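Putative phosphomannomutase (Thermus thermophilus, PDB 1TUO) probably catalyses the magnesium-dependent shift of a phosphate group between positions of a phosphorylated sugar, as other members of the phosphohexose mutase family do. Local coordinates at residues A[274-279]-A[370-375]; A[285-290]-A[295-300]; A[309-312]-A[317-320]; A[327-330]-A[336-339]. All coordinates share one frame; numbering follows the deposited sequence.

Contact 1. Residues A[274-279]-A[370-375]; sequences LALYRF and FKEVEA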
# COMPACT_ATOMS: atom_id res chain seq x y z
N LEU A 274 10.00 11.03 2.89
CA LEU A 274 8.77 11.59 3.46
C LEU A 274 8.85 11.69 4.98
O LEU A 274 8.27 12.59 5.58
CB LEU A 274 7.55 10.76 3.04
CG LEU A 274 7.15 10.92 1.56
CD1 LEU A 274 5.87 10.12 1.29
CD2 LEU A 274 6.92 12.40 1.23
N ALA A 275 9.58 10.77 5.61
CA ALA A 275 9.71 10.83 7.06
C ALA A 275 10.48 12.10 7.41
O ALA A 275 10.12 12.83 8.34
CB ALA A 275 10.46 9.61 7.59
N LEU A 276 11.53 12.38 6.64
CA LEU A 276 12.35 13.57 6.88
C LEU A 276 11.54 14.83 6.66
O LEU A 276 11.57 15.75 7.48
CB LEU A 276 13.56 13.58 5.94
CG LEU A 276 14.47 14.81 6.05
CD1 LEU A 276 15.05 14.90 7.45
CD2 LEU A 276 15.59 14.69 5.02
N TYR A 277 10.82 14.88 5.55
CA TYR A 277 10.00 16.04 5.22
C TYR A 277 8.95 16.32 6.29
O TYR A 277 8.81 17.45 6.75
CB TYR A 277 9.31 15.82 3.86
CG TYR A 277 8.38 16.95 3.48
CD1 TYR A 277 7.01 16.75 3.38
CD2 TYR A 277 8.88 18.23 3.24
CE1 TYR A 277 6.15 17.80 3.05
CE2 TYR A 277 8.03 19.29 2.92
CZ TYR A 277 6.67 19.07 2.82
OH TYR A 277 5.83 20.12 2.52
N ARG A 278 8.22 15.28 6.70
CA ARG A 278 7.18 15.46 7.71
C ARG A 278 7.78 15.86 9.06
O ARG A 278 7.21 16.69 9.77
CB ARG A 278 6.34 14.19 7.84
CG ARG A 278 5.38 13.98 6.68
CD ARG A 278 4.81 12.56 6.63
NE ARG A 278 3.85 12.25 7.70
CZ ARG A 278 2.61 12.73 7.78
NH1 ARG A 278 2.14 13.56 6.85
NH2 ARG A 278 1.81 12.35 8.77
N PHE A 279 8.93 15.28 9.40
CA PHE A 279 9.57 15.62 10.65
C PHE A 279 9.97 17.09 10.65
O PHE A 279 9.78 17.81 11.64
CB PHE A 279 10.82 14.78 10.87
CG PHE A 279 11.63 15.21 12.06
CD1 PHE A 279 11.29 14.78 13.34
CD2 PHE A 279 12.71 16.07 11.91
CE1 PHE A 279 12.01 15.21 14.45
CE2 PHE A 279 13.43 16.51 13.01
CZ PHE A 279 13.07 16.08 14.28
N PHE A 370 16.65 12.73 -1.16
CA PHE A 370 17.19 11.51 -0.61
C PHE A 370 18.68 11.65 -0.31
O PHE A 370 19.18 11.06 0.64
CB PHE A 370 16.95 10.32 -1.53
CG PHE A 370 17.35 9.01 -0.92
CD1 PHE A 370 16.69 8.53 0.21
CD2 PHE A 370 18.44 8.30 -1.41
CE1 PHE A 370 17.11 7.37 0.85
CE2 PHE A 370 18.87 7.14 -0.79
CZ PHE A 370 18.21 6.67 0.35
N LYS A 371 19.39 12.43 -1.13
CA LYS A 371 20.82 12.65 -0.91
C LYS A 371 20.99 13.32 0.45
O LYS A 371 21.98 13.09 1.15
CB LYS A 371 21.39 13.56 -2.00
CG LYS A 371 21.33 12.99 -3.41
CD LYS A 371 22.24 11.79 -3.58
CE LYS A 371 22.17 11.26 -5.01
NZ LYS A 371 23.09 10.11 -5.23
N GLU A 372 20.01 14.14 0.82
CA GLU A 372 20.02 14.84 2.10
C GLU A 372 19.76 13.81 3.20
O GLU A 372 20.28 13.92 4.31
CB GLU A 372 18.95 15.93 2.10
CG GLU A 372 18.74 16.65 3.44
CD GLU A 372 19.86 17.61 3.81
OE1 GLU A 372 20.58 18.10 2.92
OE2 GLU A 372 19.99 17.90 5.02
N VAL A 373 18.94 12.81 2.90
CA VAL A 373 18.68 11.76 3.87
C VAL A 373 19.99 11.03 4.12
O VAL A 373 20.36 10.74 5.25
CB VAL A 373 17.63 10.74 3.35
CG1 VAL A 373 17.59 9.52 4.26
CG2 VAL A 373 16.25 11.39 3.30
N GLU A 374 20.71 10.73 3.04
CA GLU A 374 21.98 10.03 3.17
C GLU A 374 23.00 10.86 3.94
O GLU A 374 23.79 10.32 4.72
CB GLU A 374 22.51 9.63 1.79
CG GLU A 374 21.84 8.37 1.25
CD GLU A 374 22.21 8.03 -0.18
OE1 GLU A 374 22.31 6.82 -0.50
OE2 GLU A 374 22.39 8.96 -1.00
N ALA A 375 22.97 12.17 3.74
CA ALA A 375 23.91 13.05 4.44
C ALA A 375 23.60 13.09 5.94
O ALA A 375 24.50 12.98 6.77
CB ALA A 375 23.83 14.47 3.86
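Leu-276 and Val-373 are the residues of segments 274-279 and 370-375 whose CA atoms lie nearest, 7.2 Å apart. Both segments are interior turns of longer helices, 267-280 and 366-377. Backbone bonds run along each helix, as from Arg-278 N to Leu-274 O and from Glu-374 N to Phe-370 O, and no hydrogen bond crosses the gap. Side chains do the joining instead, and one leucine methyl does most of it. Leu-276 has CG anti to its own N (chi1 177°), which sends the branch across to the partner helix. There CD2 meets Val-373 CG2 at 3.8 Å, the two side chains lying side by side and pointing opposite ways. The same CD2 lies 4.0 Å from Glu-372 CG. Glu-372 thus contributes its aliphatic stem. A bend at chi2 (73°) turns the carboxylate away from the leucine, and OE1 makes a long, weak ion pair with Lys-364. The same helix pair also meets where Phe-370 and Val-373 lie on Thr-272, while Leu-276 packs on Leu-304 of helix 296-304. Small, apolar and free of cross-bonds, this is the helix-to-helix packing of an alpha/beta/alpha domain, here the third such domain of a phosphohexomutase, with a late helix laid against an early one.

Contact 2. Residues A[285-290]-A[295-300]; sequences GRAVKN and WLLDRL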
# COMPACT_ATOMS: atom_id res chain seq x y z
N GLY A 285 6.45 12.47 17.28
CA GLY A 285 5.99 11.13 17.59
C GLY A 285 6.98 10.13 17.04
O GLY A 285 8.16 10.45 16.85
N ARG A 286 6.52 8.92 16.76
CA ARG A 286 7.40 7.89 16.25
C ARG A 286 7.03 7.46 14.84
O ARG A 286 5.93 7.70 14.36
CB ARG A 286 7.36 6.68 17.18
CG ARG A 286 5.95 6.24 17.48
CD ARG A 286 5.86 5.15 18.53
NE ARG A 286 4.46 4.84 18.80
CZ ARG A 286 3.94 3.61 18.78
NH1 ARG A 286 4.70 2.56 18.51
NH2 ARG A 286 2.65 3.45 19.02
N ALA A 287 7.99 6.83 14.16
CA ALA A 287 7.78 6.31 12.83
C ALA A 287 7.67 4.81 13.03
O ALA A 287 8.38 4.24 13.87
CB ALA A 287 8.99 6.63 11.94
N VAL A 288 6.78 4.15 12.29
CA VAL A 288 6.60 2.71 12.42
C VAL A 288 7.00 2.07 11.10
O VAL A 288 6.62 2.55 10.04
CB VAL A 288 5.14 2.36 12.75
CG1 VAL A 288 5.02 0.88 13.10
CG2 VAL A 288 4.64 3.24 13.90
N LYS A 289 7.77 0.99 11.17
CA LYS A 289 8.23 0.29 9.96
C LYS A 289 8.25 -1.21 10.17
O LYS A 289 8.47 -1.68 11.28
CB LYS A 289 9.65 0.75 9.60
CG LYS A 289 10.66 0.58 10.74
CD LYS A 289 12.12 0.69 10.28
CE LYS A 289 12.76 -0.70 10.11
NZ LYS A 289 14.24 -0.65 9.88
N ASN A 290 8.01 -1.98 9.11
CA ASN A 290 8.07 -3.42 9.29
C ASN A 290 9.54 -3.86 9.23
O ASN A 290 10.43 -3.06 8.91
CB ASN A 290 7.19 -4.18 8.27
CG ASN A 290 7.79 -4.24 6.87
OD1 ASN A 290 9.00 -4.17 6.67
ND2 ASN A 290 6.91 -4.43 5.88
N TRP A 295 17.31 0.39 7.29
CA TRP A 295 17.73 0.84 8.61
C TRP A 295 18.08 2.33 8.58
O TRP A 295 18.49 2.88 9.60
CB TRP A 295 18.91 0.03 9.14
CG TRP A 295 20.05 -0.14 8.19
CD1 TRP A 295 20.31 0.60 7.06
CD2 TRP A 295 21.10 -1.10 8.29
NE1 TRP A 295 21.46 0.15 6.46
CE2 TRP A 295 21.97 -0.89 7.19
CE3 TRP A 295 21.40 -2.12 9.21
CZ2 TRP A 295 23.11 -1.67 6.99
CZ3 TRP A 295 22.53 -2.89 9.00
CH2 TRP A 295 23.37 -2.66 7.90
N LEU A 296 17.94 2.96 7.42
CA LEU A 296 18.23 4.39 7.34
C LEU A 296 17.15 5.12 8.14
O LEU A 296 17.37 6.21 8.65
CB LEU A 296 18.24 4.89 5.89
CG LEU A 296 19.61 5.07 5.23
CD1 LEU A 296 20.21 3.71 4.90
CD2 LEU A 296 19.46 5.90 3.95
N LEU A 297 15.96 4.52 8.24
CA LEU A 297 14.90 5.17 9.00
C LEU A 297 15.29 5.19 10.48
O LEU A 297 15.13 6.22 11.15
CB LEU A 297 13.56 4.45 8.82
CG LEU A 297 12.36 5.10 9.52
CD1 LEU A 297 12.22 6.55 9.07
CD2 LEU A 297 11.10 4.32 9.20
N ASP A 298 15.79 4.07 10.98
CA ASP A 298 16.22 3.98 12.37
C ASP A 298 17.30 5.02 12.64
O ASP A 298 17.26 5.74 13.64
CB ASP A 298 16.80 2.59 12.69
CG ASP A 298 15.87 1.46 12.31
OD1 ASP A 298 15.54 0.65 13.19
OD2 ASP A 298 15.49 1.38 11.12
N ARG A 299 18.27 5.10 11.72
CA ARG A 299 19.37 6.06 11.86
C ARG A 299 18.86 7.49 11.81
O ARG A 299 19.31 8.34 12.59
CB ARG A 299 20.41 5.83 10.75
CG ARG A 299 21.59 6.83 10.74
CD ARG A 299 22.37 6.83 12.05
NE ARG A 299 23.18 5.63 12.23
CZ ARG A 299 24.35 5.40 11.62
NH1 ARG A 299 24.85 6.30 10.78
NH2 ARG A 299 25.01 4.28 11.86
N LEU A 300 17.92 7.78 10.91
CA LEU A 300 17.38 9.13 10.81
C LEU A 300 16.74 9.51 12.15
O LEU A 300 16.91 10.63 12.64
CB LEU A 300 16.34 9.21 9.69
CG LEU A 300 15.85 10.61 9.29
CD1 LEU A 300 17.01 11.41 8.69
CD2 LEU A 300 14.71 10.49 8.29
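Lys-289 extends alongside Leu-297, head to tail with it, before its chain meets that of Asp-298 nearly perpendicularly, ammonium to carboxylate. The stem and the tip of the lysine therefore do different work. Along the stem, Leu-297 CD2 touches Lys-289 CB at 3.9 Å and CD at the same distance, and the same methyl reaches Ala-287 CB, two residues back along the strand, at 4.2 Å. At the tip, NZ forms a salt bridge of 2.7 Å with Asp-298 OD2, approaching on the syn lone pair of that oxygen. The lysine gets there by a kink: after a first torsion of 55° the chain bends at chi3 (-100°), folding over the leucine methyl. The carbonyl oxygens of Val-293 and Thr-294 also accept bonds from NZ, so three oxygens grip this buried charge and tie the strand to the start of the helix. A methionine in its place would probably leave Asp-298 and both carbonyls without their cationic partner. Strand 286-290 and helix 296-304 run nearly antiparallel, at 164° with 9.9 Å between the axes of the short segments, as the first two elements of a beta-alpha-beta unit completed by strand 308-311.

Contact 3. Residues A[309-312]-A[317-320]; sequences TTTP and WIKE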
# COMPACT_ATOMS: atom_id res chain seq x y z
N THR A 309 9.60 2.39 15.73
CA THR A 309 9.08 1.10 16.16
C THR A 309 9.15 0.14 14.99
O THR A 309 8.74 0.48 13.89
CB THR A 309 7.61 1.23 16.60
OG1 THR A 309 7.53 2.07 17.76
CG2 THR A 309 7.02 -0.14 16.91
N THR A 310 9.69 -1.05 15.23
CA THR A 310 9.80 -2.07 14.19
C THR A 310 8.80 -3.18 14.45
O THR A 310 8.72 -3.70 15.57
CB THR A 310 11.22 -2.66 14.14
OG1 THR A 310 12.16 -1.62 13.87
CG2 THR A 310 11.33 -3.73 13.05
N THR A 311 8.04 -3.53 13.43
CA THR A 311 7.02 -4.57 13.54
C THR A 311 7.24 -5.68 12.52
O THR A 311 7.95 -5.51 11.54
CB THR A 311 5.63 -3.99 13.29
OG1 THR A 311 5.58 -3.49 11.94
CG2 THR A 311 5.33 -2.86 14.26
N PRO A 312 6.63 -6.85 12.76
CA PRO A 312 6.78 -7.95 11.81
C PRO A 312 6.05 -7.50 10.55
O PRO A 312 5.29 -6.54 10.59
CB PRO A 312 6.05 -9.10 12.50
CG PRO A 312 6.26 -8.80 13.97
CD PRO A 312 5.99 -7.31 14.01
N TRP A 317 0.07 -4.73 12.08
CA TRP A 317 0.95 -4.30 13.16
C TRP A 317 1.13 -2.78 13.18
O TRP A 317 1.26 -2.18 14.25
CB TRP A 317 2.34 -4.94 13.05
CG TRP A 317 2.36 -6.44 13.17
CD1 TRP A 317 2.20 -7.35 12.16
CD2 TRP A 317 2.61 -7.20 14.36
NE1 TRP A 317 2.34 -8.63 12.64
CE2 TRP A 317 2.59 -8.57 13.99
CE3 TRP A 317 2.86 -6.87 15.70
CZ2 TRP A 317 2.81 -9.60 14.91
CZ3 TRP A 317 3.07 -7.89 16.62
CH2 TRP A 317 3.04 -9.24 16.22
N ILE A 318 1.16 -2.17 12.00
CA ILE A 318 1.33 -0.72 11.91
C ILE A 318 0.03 -0.02 12.32
O ILE A 318 0.06 1.00 13.00
CB ILE A 318 1.73 -0.31 10.46
CG1 ILE A 318 3.11 -0.89 10.14
CG2 ILE A 318 1.75 1.21 10.33
CD1 ILE A 318 3.56 -0.67 8.70
N LYS A 319 -1.10 -0.58 11.90
CA LYS A 319 -2.39 0.00 12.26
C LYS A 319 -2.58 0.02 13.78
O LYS A 319 -3.01 1.02 14.34
CB LYS A 319 -3.53 -0.79 11.60
CG LYS A 319 -4.93 -0.40 12.07
CD LYS A 319 -5.98 -0.89 11.07
CE LYS A 319 -7.39 -0.81 11.65
NZ LYS A 319 -7.62 -1.89 12.65
N GLU A 320 -2.23 -1.09 14.44
CA GLU A 320 -2.37 -1.15 15.89
C GLU A 320 -1.62 0.01 16.54
O GLU A 320 -2.15 0.69 17.42
CB GLU A 320 -1.82 -2.47 16.45
CG GLU A 320 -1.99 -2.60 17.97
CD GLU A 320 -1.55 -3.96 18.50
OE1 GLU A 320 -0.32 -4.16 18.70
OE2 GLU A 320 -2.42 -4.82 18.73
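At a strand-loop-helix turn of the alpha/beta fold, where strand 308-311 gives way to helix 315-322, the ring of Pro-312 leans over one face of the indole of Trp-317, CD foremost. The contact is a CH-pi interaction: Pro-312 CD stands 3.5 Å from the centroid of the six-membered ring, only 17° off its normal. Round the rest of the pyrrolidine, CG lies over the benzene part, 3.7 Å from Trp-317 CZ2, and CB near the NE1–CE2 side of the indole, 3.7 Å from Trp-317 NE1. With CG anti to the carbonyl carbon (chi1 -63°), the tryptophan turns its ring back along the chain, so that one face meets the proline. This doubling back lets the last residues of an edge strand rest on the first turn of the helix that follows, and deeper in, Thr-311 closes the join. Its CB is 3.4 Å from Trp-317 CB, a close fit. Thr-311 OG1 lies 4.0 Å from Ile-318 CG1 and makes a weak hydrogen bond to Lys-289 O of the adjoining strand. Replacing the indole by the methyl of an alanine is likely to take from Pro-312 the aromatic face it rests on and to open a gap beside the loop. Ile-318 packs on Val-288 of the sheet, Pro-312 touches Asp-417, and Lys-319 forms a salt bridge with Asp-122 of the first domain.

Contact 4. Residues A[327-330]-A[336-339]; sequences CFIG and GVGY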
# COMPACT_ATOMS: atom_id res chain seq x y z
N CYS A 327 2.05 8.39 16.57
CA CYS A 327 2.88 8.15 15.38
C CYS A 327 2.69 9.27 14.35
O CYS A 327 1.68 9.98 14.37
CB CYS A 327 2.49 6.82 14.73
SG CYS A 327 2.48 5.36 15.79
N PHE A 328 3.65 9.43 13.44
CA PHE A 328 3.51 10.44 12.39
C PHE A 328 3.68 9.86 10.99
O PHE A 328 3.45 10.53 9.99
CB PHE A 328 4.46 11.64 12.61
CG PHE A 328 5.91 11.36 12.31
CD1 PHE A 328 6.73 10.76 13.26
CD2 PHE A 328 6.47 11.75 11.09
CE1 PHE A 328 8.09 10.54 13.00
CE2 PHE A 328 7.81 11.53 10.82
CZ PHE A 328 8.63 10.93 11.77
N ILE A 329 4.06 8.59 10.93
CA ILE A 329 4.20 7.92 9.64
C ILE A 329 4.42 6.42 9.86
O ILE A 329 4.95 6.01 10.89
CB ILE A 329 5.39 8.50 8.83
CG1 ILE A 329 5.27 8.10 7.35
CG2 ILE A 329 6.71 8.01 9.40
CD1 ILE A 329 6.27 8.81 6.44
N GLY A 330 3.98 5.61 8.90
CA GLY A 330 4.16 4.17 9.02
C GLY A 330 4.41 3.61 7.64
O GLY A 330 3.72 3.97 6.69
N GLY A 336 3.84 0.69 0.52
CA GLY A 336 2.66 1.12 1.25
C GLY A 336 3.07 2.05 2.37
O GLY A 336 3.97 1.73 3.15
N VAL A 337 2.43 3.21 2.44
CA VAL A 337 2.74 4.19 3.48
C VAL A 337 1.43 4.70 4.07
O VAL A 337 0.48 4.98 3.33
CB VAL A 337 3.50 5.41 2.93
CG1 VAL A 337 3.96 6.30 4.09
CG2 VAL A 337 4.70 4.94 2.09
N GLY A 338 1.38 4.82 5.39
CA GLY A 338 0.19 5.30 6.06
C GLY A 338 0.48 6.58 6.83
O GLY A 338 1.59 6.79 7.31
N TYR A 339 -0.54 7.42 6.95
CA TYR A 339 -0.44 8.70 7.64
C TYR A 339 -1.54 8.72 8.70
O TYR A 339 -2.72 8.89 8.38
CB TYR A 339 -0.61 9.81 6.61
CG TYR A 339 0.31 9.61 5.43
CD1 TYR A 339 1.67 9.96 5.50
CD2 TYR A 339 -0.15 8.98 4.27
CE1 TYR A 339 2.54 9.67 4.44
CE2 TYR A 339 0.71 8.69 3.22
CZ TYR A 339 2.05 9.04 3.30
OH TYR A 339 2.89 8.73 2.25
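Gly-330 and Gly-338 face each other as an antiparallel hydrogen-bonded pair, and this is where the contact is tight. Gly-338 N gives a short, nearly straight bond to Gly-330 O, 2.8 Å long with 171° at the hydrogen and the donor lying in the carbonyl plane. The return bond, Gly-330 N to Gly-338 O, is longer at 3.1 Å and more bent at 144°, with its donor tilted from the plane of the carbonyl. Gly-330 O also receives a CA-H...O contact from Val-337 CA at 3.4 Å, and Val-337 CG1 packs against it at 3.5 Å. Beside the glycine pair the fit relaxes. Ile-329, with CG1 anti to its N (chi1 -163°), leans across Val-337 at a slant, CG1 to CG1 at 3.9 Å, and comes no nearer to the ring of Tyr-339 than 4.3 Å, from Ile-329 CG1 to Tyr-339 CE1. The looser side is not a wet one, since the touching residues are all buried. Helix 267-280 lies over it, with Leu-271 and Arg-278 on Ile-329 and Leu-274 on Tyr-339, whose hydroxyl is hydrogen-bonded to Thr-351 OG1 of helix 348-362. On its other flank the first strand bonds to strand 286-290, through Val-288 and Ile-329. The two strands form a beta hairpin at the edge of the sheet, and the Gly-Glu-Glu-Ser-Gly sequence joining them matches the sugar-binding loop of the phosphohexomutase family.

Overall arrangement
All four contacts belong to the third alpha/beta/alpha domain. Contact 1 closes a long loop of chain, and contacts 2, 3 and 4 follow one another inside it. The last three share a single four-stranded sheet, ordered 308-311, 286-290, 327-331, 337-339, and their centres lie 10 to 11 Å apart. Helices 296-304 and 315-322 pack on opposite faces of strand 286-290, through Ala-287 and Val-288 respectively. Contact 1 joins the sheet's helical cover: it touches contact 2, 11 Å away, through Ala-275 and Leu-297, and contact 4, 15 Å away, through Arg-278 and Phe-328. Contact 3 lies 21 Å from it without touching. The sheet thereby carries the hairpin that bears the probable sugar-binding loop on a framework packed from both faces.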